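Local coordinates for protein aspartate aminotransferase, cytoplasmic (Schizosaccharomyces pombe 972h-, PDB 6JPK) that catalyses the reversible, pyridoxal 5'-phosphate-dependent transfer of an amino group between L-aspartate and 2-oxoglutarate, yielding oxaloacetate and L-glutamate, at residues A[52-63]-A[298-306]. The protein carries 1 engineered substitution. Numbering follows the deposited sequence.
Sequences AVKKASKIVEEQ and YGARIAAEI
Glu305 lies along Val60 and reaches Gln63 with its carboxylate, a worked example of one long side chain that packs apolar at its root and polar at its end. Its CB lies 4.2 Å from Ala56 CB and also meets Val60 CG2, and CG stays against that same methyl, the two side chains running antiparallel. A bend at the second torsion (chi2 66°) then turns the carboxylate toward the extended chain of Gln63, which comes to meet it. Gln63 NE2 gives Glu305 OE1 a weak but fairly straight hydrogen bond of 3.3 Å, the amide and carboxylate planes standing 69° apart; Glu305 OE1 also touches Val60 CG2, while Glu305 OE2 rests 3.9 Å from Ile59 CG2. In this dimeric aminotransferase of PLP fold type I, segments 52-62 and 298-306 cross at 107°, their axes 8.8 Å apart, beside the second subunit: Tyr298 OH is hydrogen-bonded to Glu61 of that subunit and Arg301 forms a salt bridge with its Glu262. The small Ala56 CB packs 3.7 Å from Ile306 CG1 and also touches Ile302 CG2. Beyond it Ile306 CD1 reaches Val53 CG2 at 3.6 Å. Ile302 CD1 touches Ser57 CB, 3.6 Å away, and sits over one face of the Tyr298 ring, offset toward its rim, whereas Ser57 OG gives a hydrogen bond to Lys54 O within its own helix.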
loop_
_atom_site.group_PDB
_atom_site.type_symbol
_atom_site.label_atom_id
_atom_site.label_comp_id
_atom_site.label_asym_id
_atom_site.label_seq_id
_atom_site.Cartn_x
_atom_site.Cartn_y
_atom_site.Cartn_z
ATOM N N ALA A 52 -1.623 -14.954 20.269
ATOM C CA ALA A 52 -0.213 -14.626 20.066
ATOM C C ALA A 52 -0.042 -13.267 19.394
ATOM O O ALA A 52 0.916 -12.548 19.692
ATOM C CB ALA A 52 0.467 -15.716 19.242
ATOM N N VAL A 53 -0.963 -12.891 18.508
ATOM C CA VAL A 53 -0.857 -11.602 17.835
ATOM C C VAL A 53 -1.196 -10.473 18.792
ATOM O O VAL A 53 -0.530 -9.433 18.806
ATOM C CB VAL A 53 -1.756 -11.575 16.582
ATOM C CG1 VAL A 53 -2.033 -10.137 16.134
ATOM C CG2 VAL A 53 -1.119 -12.389 15.462
ATOM N N LYS A 54 -2.252 -10.643 19.592
ATOM C CA LYS A 54 -2.582 -9.634 20.592
ATOM C C LYS A 54 -1.435 -9.463 21.576
ATOM O O LYS A 54 -1.049 -8.338 21.915
ATOM C CB LYS A 54 -3.862 -10.021 21.332
ATOM C CG LYS A 54 -4.434 -8.917 22.201
ATOM C CD LYS A 54 -5.691 -9.403 22.923
ATOM C CE LYS A 54 -6.671 -10.047 21.945
ATOM N NZ LYS A 54 -7.666 -10.953 22.607
ATOM N N LYS A 55 -0.883 -10.582 22.047
ATOM C CA LYS A 55 0.275 -10.555 22.936
ATOM C C LYS A 55 1.459 -9.825 22.298
ATOM O O LYS A 55 2.090 -8.965 22.927
ATOM C CB LYS A 55 0.647 -11.995 23.292
ATOM C CG LYS A 55 1.817 -12.165 24.244
ATOM C CD LYS A 55 1.976 -13.643 24.603
ATOM C CE LYS A 55 3.065 -13.850 25.639
ATOM N NZ LYS A 55 2.917 -15.185 26.282
ATOM N N ALA A 56 1.779 -10.160 21.042
ATOM C CA ALA A 56 2.904 -9.515 20.362
ATOM C C ALA A 56 2.683 -8.011 20.205
ATOM O O ALA A 56 3.617 -7.218 20.382
ATOM C CB ALA A 56 3.142 -10.165 18.992
ATOM N N SER A 57 1.461 -7.591 19.873
ATOM C CA SER A 57 1.240 -6.158 19.716
ATOM C C SER A 57 1.388 -5.423 21.045
ATOM O O SER A 57 1.924 -4.311 21.072
ATOM C CB SER A 57 -0.125 -5.875 19.056
ATOM O OG SER A 57 -1.214 -6.280 19.849
ATOM N N LYS A 58 0.980 -6.043 22.159
ATOM C CA LYS A 58 1.203 -5.436 23.472
ATOM C C LYS A 58 2.692 -5.310 23.787
ATOM O O LYS A 58 3.139 -4.284 24.319
ATOM C CB LYS A 58 0.511 -6.259 24.564
ATOM C CG LYS A 58 -1.020 -6.254 24.493
ATOM C CD LYS A 58 -1.584 -4.850 24.678
ATOM C CE LYS A 58 -3.095 -4.884 24.914
ATOM N NZ LYS A 58 -3.461 -5.718 26.089
ATOM N N ILE A 59 3.463 -6.357 23.501
ATOM C CA ILE A 59 4.906 -6.325 23.727
ATOM C C ILE A 59 5.551 -5.229 22.891
ATOM O O ILE A 59 6.388 -4.458 23.381
ATOM C CB ILE A 59 5.519 -7.708 23.428
ATOM C CG1 ILE A 59 5.078 -8.717 24.488
ATOM C CG2 ILE A 59 7.068 -7.629 23.372
ATOM C CD1 ILE A 59 5.347 -10.177 24.108
ATOM N N VAL A 60 5.156 -5.126 21.621
ATOM C CA VAL A 60 5.789 -4.169 20.713
ATOM C C VAL A 60 5.501 -2.736 21.151
ATOM O O VAL A 60 6.391 -1.875 21.124
ATOM C CB VAL A 60 5.333 -4.437 19.269
ATOM C CG1 VAL A 60 5.541 -3.206 18.390
ATOM C CG2 VAL A 60 6.101 -5.638 18.704
ATOM N N GLU A 61 4.276 -2.459 21.596
ATOM C CA GLU A 61 3.923 -1.075 21.895
ATOM C C GLU A 61 4.663 -0.556 23.123
ATOM O O GLU A 61 4.900 0.650 23.234
ATOM C CB GLU A 61 2.405 -0.939 22.068
ATOM C CG GLU A 61 1.886 -1.180 23.481
ATOM C CD GLU A 61 0.385 -1.450 23.512
ATOM O OE1 GLU A 61 -0.252 -1.404 22.432
ATOM O OE2 GLU A 61 -0.153 -1.723 24.614
ATOM N N GLU A 62 5.064 -1.447 24.032
ATOM C CA GLU A 62 5.792 -1.053 25.230
ATOM C C GLU A 62 7.291 -0.965 25.008
ATOM O O GLU A 62 8.009 -0.513 25.907
ATOM C CB GLU A 62 5.518 -2.046 26.364
ATOM C CG GLU A 62 4.075 -2.077 26.811
ATOM C CD GLU A 62 3.716 -0.892 27.684
ATOM O OE1 GLU A 62 4.629 -0.327 28.330
ATOM O OE2 GLU A 62 2.520 -0.524 27.724
ATOM N N GLN A 63 7.783 -1.407 23.857
ATOM C CA GLN A 63 9.220 -1.406 23.623
ATOM C C GLN A 63 9.747 0.021 23.572
ATOM O O GLN A 63 9.095 0.926 23.038
ATOM C CB GLN A 63 9.556 -2.150 22.327
ATOM C CG GLN A 63 9.638 -3.656 22.531
ATOM C CD GLN A 63 9.643 -4.439 21.236
ATOM O OE1 GLN A 63 9.400 -3.891 20.159
ATOM N NE2 GLN A 63 9.905 -5.739 21.337
ATOM N N TYR A 298 3.127 -1.303 11.092
ATOM C CA TYR A 298 2.502 -1.855 12.296
ATOM C C TYR A 298 2.393 -3.376 12.241
ATOM O O TYR A 298 2.810 -4.075 13.171
ATOM C CB TYR A 298 1.122 -1.226 12.486
ATOM C CG TYR A 298 0.268 -1.860 13.570
ATOM C CD1 TYR A 298 0.441 -1.526 14.902
ATOM C CD2 TYR A 298 -0.733 -2.772 13.246
ATOM C CE1 TYR A 298 -0.355 -2.092 15.900
ATOM C CE2 TYR A 298 -1.529 -3.344 14.226
ATOM C CZ TYR A 298 -1.338 -2.996 15.551
ATOM O OH TYR A 298 -2.126 -3.565 16.525
ATOM N N GLY A 299 1.822 -3.908 11.162
ATOM C CA GLY A 299 1.699 -5.352 11.049
ATOM C C GLY A 299 3.040 -6.053 10.951
ATOM O O GLY A 299 3.200 -7.170 11.450
ATOM N N ALA A 300 4.023 -5.409 10.317
ATOM C CA ALA A 300 5.332 -6.033 10.157
ATOM C C ALA A 300 6.041 -6.171 11.495
ATOM O O ALA A 300 6.702 -7.188 11.755
ATOM C CB ALA A 300 6.183 -5.220 9.184
ATOM N N ARG A 301 5.934 -5.152 12.352
ATOM C CA ARG A 301 6.540 -5.257 13.676
ATOM C C ARG A 301 5.934 -6.419 14.449
ATOM O O ARG A 301 6.647 -7.160 15.126
ATOM C CB ARG A 301 6.370 -3.945 14.452
ATOM C CG ARG A 301 7.187 -2.770 13.915
ATOM C CD ARG A 301 7.027 -1.507 14.802
ATOM N NE ARG A 301 5.625 -1.130 14.938
ATOM C CZ ARG A 301 5.072 -0.020 14.438
ATOM N NH1 ARG A 301 5.796 0.880 13.770
ATOM N NH2 ARG A 301 3.774 0.199 14.630
ATOM N N ILE A 302 4.623 -6.614 14.328
ATOM C CA ILE A 302 3.955 -7.682 15.065
ATOM C C ILE A 302 4.428 -9.037 14.566
ATOM O O ILE A 302 4.814 -9.906 15.356
ATOM C CB ILE A 302 2.425 -7.537 14.942
ATOM C CG1 ILE A 302 1.931 -6.365 15.787
ATOM C CG2 ILE A 302 1.715 -8.827 15.348
ATOM C CD1 ILE A 302 0.456 -6.030 15.536
ATOM N N ALA A 303 4.429 -9.217 13.239
ATOM C CA ALA A 303 4.846 -10.474 12.636
ATOM C C ALA A 303 6.303 -10.775 12.949
ATOM O O ALA A 303 6.655 -11.916 13.278
ATOM C CB ALA A 303 4.608 -10.423 11.118
ATOM N N ALA A 304 7.172 -9.760 12.868
ATOM C CA ALA A 304 8.573 -9.986 13.197
ATOM C C ALA A 304 8.719 -10.383 14.659
ATOM O O ALA A 304 9.555 -11.226 14.998
ATOM C CB ALA A 304 9.410 -8.740 12.896
ATOM N N GLU A 305 7.903 -9.800 15.540
ATOM C CA GLU A 305 8.013 -10.141 16.958
ATOM C C GLU A 305 7.693 -11.616 17.178
ATOM O O GLU A 305 8.441 -12.333 17.851
ATOM C CB GLU A 305 7.089 -9.248 17.793
ATOM C CG GLU A 305 7.422 -9.246 19.257
ATOM C CD GLU A 305 8.791 -8.609 19.553
ATOM O OE1 GLU A 305 9.269 -7.755 18.757
ATOM O OE2 GLU A 305 9.392 -8.977 20.585
ATOM N N ILE A 306 6.593 -12.088 16.585
ATOM C CA ILE A 306 6.233 -13.502 16.673
ATOM C C ILE A 306 7.331 -14.383 16.084
ATOM O O ILE A 306 7.813 -15.323 16.730
ATOM C CB ILE A 306 4.888 -13.749 15.968
ATOM C CG1 ILE A 306 3.745 -13.071 16.741
ATOM C CG2 ILE A 306 4.643 -15.239 15.803
ATOM C CD1 ILE A 306 2.369 -13.264 16.082
#